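Local coordinates for conserved domain protein (Streptococcus pneumoniae, PDB 2FI0) that is of unknown function but folds as a small, mostly helical domain of the DUF1858 family, at residues 9-14 / 50-55. Numbering follows the deposited sequence.
Sequences IDVSIP and VSLKQG
A capping box at the N-terminal end of helix 52-59 receives the type I turn from Asp-10 to Ile-13 that follows strand 8-10, and Val-11 of the turn meets Ser-51, Leu-52 and Lys-53 of the helix start. Within the box, Ser-51 OG sits between its backbone N and carbonyl carbon (chi1 64°), where it accepts from Gln-54 N (3.1 Å, nearly straight at 172°), while Gln-54 OE1 takes Ser-51 N on a lone pair in its carbonyl plane. The amides of Leu-52 and Lys-53 find acceptors outside the helix. Lys-53 N donates to Val-11 O, a 3.0 Å bond lying in the carbonyl plane; Leu-52 N donates to a water that in turn donates to Asp-10 O. On the turn itself, Asp-10 OD1 accepts from Ser-12 N, closing an Asx turn, and also from Ser-12 OG, the amide on its anti side and the hydroxyl on its syn side, both from one face of the carboxylate plane.

Apolar contacts flank these bonds. The side chains of Leu-52 and Val-11 cross at about a right angle, CB against CB at 3.9 Å, and Leu-52 CD1 reaches Ile-9 CG2 at 3.9 Å. Val-11 CG2 touches Lys-53 CE at 4.1 Å, and beyond it Lys-53 NZ forms a salt bridge with Asp-81. Ile-13 O closes on Ser-51, taking a CA-H...O contact from its CA at 3.2 Å. The polar start of the helix is thus satisfied by side chain, turn carbonyl and bridging water together, and the carbonyl of Val-11, facing the positive helix end, is probably polarised by it.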
ATOM      1  N   ILE A   9      -7.731   0.524   3.848  1.00 44.25           N
ATOM      2  CA  ILE A   9      -6.511  -0.123   3.392  1.00 44.49           C
ATOM      3  C   ILE A   9      -5.896  -0.910   4.538  1.00 43.58           C
ATOM      4  O   ILE A   9      -5.648  -0.380   5.608  1.00 42.16           O
ATOM      5  CB  ILE A   9      -5.507   0.893   2.807  1.00 44.03           C
ATOM      6  CG1 ILE A   9      -6.078   1.449   1.502  1.00 46.19           C
ATOM      7  CG2 ILE A   9      -4.123   0.226   2.577  1.00 44.42           C
ATOM      8  CD1 ILE A   9      -5.287   2.585   0.889  1.00 47.06           C
ATOM      9  N   ASP A  10      -5.683  -2.194   4.294  1.00 43.67           N
ATOM     10  CA  ASP A  10      -5.088  -3.090   5.262  1.00 43.88           C
ATOM     11  C   ASP A  10      -3.600  -3.215   4.901  1.00 44.10           C
ATOM     12  O   ASP A  10      -3.252  -3.652   3.803  1.00 44.04           O
ATOM     13  CB  ASP A  10      -5.808  -4.442   5.200  1.00 43.53           C
ATOM     14  CG  ASP A  10      -5.446  -5.359   6.353  1.00 43.79           C
ATOM     15  OD1 ASP A  10      -4.330  -5.233   6.895  1.00 41.41           O
ATOM     16  OD2 ASP A  10      -6.283  -6.219   6.711  1.00 43.97           O
ATOM     17  N   VAL A  11      -2.727  -2.806   5.820  1.00 44.00           N
ATOM     18  CA  VAL A  11      -1.291  -2.818   5.549  1.00 44.15           C
ATOM     19  C   VAL A  11      -0.694  -4.202   5.813  1.00 44.09           C
ATOM     20  O   VAL A  11       0.499  -4.400   5.629  1.00 43.26           O
ATOM     21  CB  VAL A  11      -0.519  -1.712   6.353  1.00 44.10           C
ATOM     22  CG1 VAL A  11      -0.967  -0.323   5.929  1.00 44.36           C
ATOM     23  CG2 VAL A  11      -0.673  -1.886   7.867  1.00 43.81           C
ATOM     24  N   SER A  12      -1.527  -5.149   6.248  1.00 44.43           N
ATOM     25  CA  SER A  12      -1.063  -6.490   6.584  1.00 45.08           C
ATOM     26  C   SER A  12      -1.330  -7.543   5.522  1.00 45.27           C
ATOM     27  O   SER A  12      -0.973  -8.686   5.724  1.00 46.46           O
ATOM     28  CB  SER A  12      -1.662  -6.954   7.914  1.00 45.06           C
ATOM     29  OG  SER A  12      -3.015  -7.345   7.768  1.00 45.99           O
ATOM     30  N   ILE A  13      -1.942  -7.169   4.402  1.00 45.57           N
ATOM     31  CA  ILE A  13      -2.232  -8.097   3.309  1.00 45.58           C
ATOM     32  C   ILE A  13      -1.316  -7.769   2.112  1.00 46.02           C
ATOM     33  O   ILE A  13      -0.740  -6.684   2.061  1.00 46.15           O
ATOM     34  CB  ILE A  13      -3.742  -8.050   2.891  1.00 45.64           C
ATOM     35  CG1 ILE A  13      -4.124  -6.690   2.291  1.00 45.77           C
ATOM     36  CG2 ILE A  13      -4.649  -8.380   4.087  1.00 45.14           C
ATOM     37  CD1 ILE A  13      -5.482  -6.674   1.663  1.00 45.51           C
ATOM     38  N   PRO A  14      -1.167  -8.707   1.154  1.00 46.26           N
ATOM     39  CA  PRO A  14      -0.290  -8.459   0.002  1.00 46.49           C
ATOM     40  C   PRO A  14      -0.610  -7.178  -0.769  1.00 46.48           C
ATOM     41  O   PRO A  14      -1.768  -6.864  -0.980  1.00 46.49           O
ATOM     42  CB  PRO A  14      -0.506  -9.700  -0.885  1.00 46.54           C
ATOM     43  CG  PRO A  14      -0.923 -10.762   0.062  1.00 46.42           C
ATOM     44  CD  PRO A  14      -1.756 -10.058   1.108  1.00 46.17           C
ATOM     45  N   VAL A  50       4.594  -9.499  -0.741  1.00 48.95           N
ATOM     46  CA  VAL A  50       4.931  -8.471   0.238  1.00 48.56           C
ATOM     47  C   VAL A  50       3.704  -7.615   0.571  1.00 47.64           C
ATOM     48  O   VAL A  50       2.957  -7.218  -0.315  1.00 46.75           O
ATOM     49  CB  VAL A  50       6.163  -7.621  -0.246  1.00 48.91           C
ATOM     50  CG1 VAL A  50       5.774  -6.540  -1.245  1.00 49.60           C
ATOM     51  CG2 VAL A  50       6.862  -6.996   0.915  1.00 49.37           C
ATOM     52  N   SER A  51       3.488  -7.364   1.858  1.00 46.86           N
ATOM     53  CA  SER A  51       2.468  -6.417   2.298  1.00 46.66           C
ATOM     54  C   SER A  51       3.049  -5.012   2.366  1.00 46.65           C
ATOM     55  O   SER A  51       4.256  -4.821   2.170  1.00 46.47           O
ATOM     56  CB  SER A  51       1.923  -6.825   3.667  1.00 46.17           C
ATOM     57  OG  SER A  51       2.921  -6.756   4.657  1.00 44.04           O
ATOM     58  N   LEU A  52       2.204  -4.022   2.641  1.00 46.50           N
ATOM     59  CA  LEU A  52       2.700  -2.649   2.847  1.00 47.02           C
ATOM     60  C   LEU A  52       3.606  -2.566   4.061  1.00 46.80           C
ATOM     61  O   LEU A  52       4.580  -1.817   4.075  1.00 46.69           O
ATOM     62  CB  LEU A  52       1.554  -1.646   2.997  1.00 47.16           C
ATOM     63  CG  LEU A  52       0.777  -1.372   1.700  1.00 48.00           C
ATOM     64  CD1 LEU A  52      -0.364  -0.426   1.975  1.00 48.77           C
ATOM     65  CD2 LEU A  52       1.688  -0.787   0.643  1.00 48.69           C
ATOM     66  N   LYS A  53       3.275  -3.336   5.085  1.00 46.74           N
ATOM     67  CA  LYS A  53       4.081  -3.370   6.294  1.00 47.43           C
ATOM     68  C   LYS A  53       5.467  -3.970   6.003  1.00 46.99           C
ATOM     69  O   LYS A  53       6.473  -3.390   6.371  1.00 46.04           O
ATOM     70  CB  LYS A  53       3.352  -4.172   7.357  1.00 47.43           C
ATOM     71  CG  LYS A  53       3.908  -4.014   8.728  1.00 48.80           C
ATOM     72  CD  LYS A  53       3.192  -4.925   9.727  1.00 48.88           C
ATOM     73  CE  LYS A  53       1.731  -4.593   9.862  1.00 47.62           C
ATOM     74  NZ  LYS A  53       1.167  -5.261  11.059  1.00 47.90           N
ATOM     75  N   GLN A  54       5.499  -5.119   5.328  1.00 47.37           N
ATOM     76  CA  GLN A  54       6.760  -5.764   4.920  1.00 47.92           C
ATOM     77  C   GLN A  54       7.530  -4.898   3.914  1.00 47.82           C
ATOM     78  O   GLN A  54       8.722  -4.633   4.072  1.00 47.48           O
ATOM     79  CB  GLN A  54       6.480  -7.144   4.319  1.00 48.12           C
ATOM     80  CG  GLN A  54       5.978  -8.182   5.330  1.00 48.71           C
ATOM     81  CD  GLN A  54       5.214  -9.347   4.693  1.00 48.62           C
ATOM     82  OE1 GLN A  54       4.621  -9.224   3.624  1.00 49.52           O
ATOM     83  NE2 GLN A  54       5.211 -10.479   5.376  1.00 50.38           N
ATOM     84  N   GLY A  55       6.824  -4.445   2.891  1.00 48.22           N
ATOM     85  CA  GLY A  55       7.391  -3.590   1.867  1.00 49.09           C
ATOM     86  C   GLY A  55       8.014  -2.302   2.369  1.00 49.79           C
ATOM     87  O   GLY A  55       9.047  -1.879   1.851  1.00 50.07           O
TER
HETATM   88  O   HOH W   1      -0.822  -4.263   2.496  1.00 38.69           O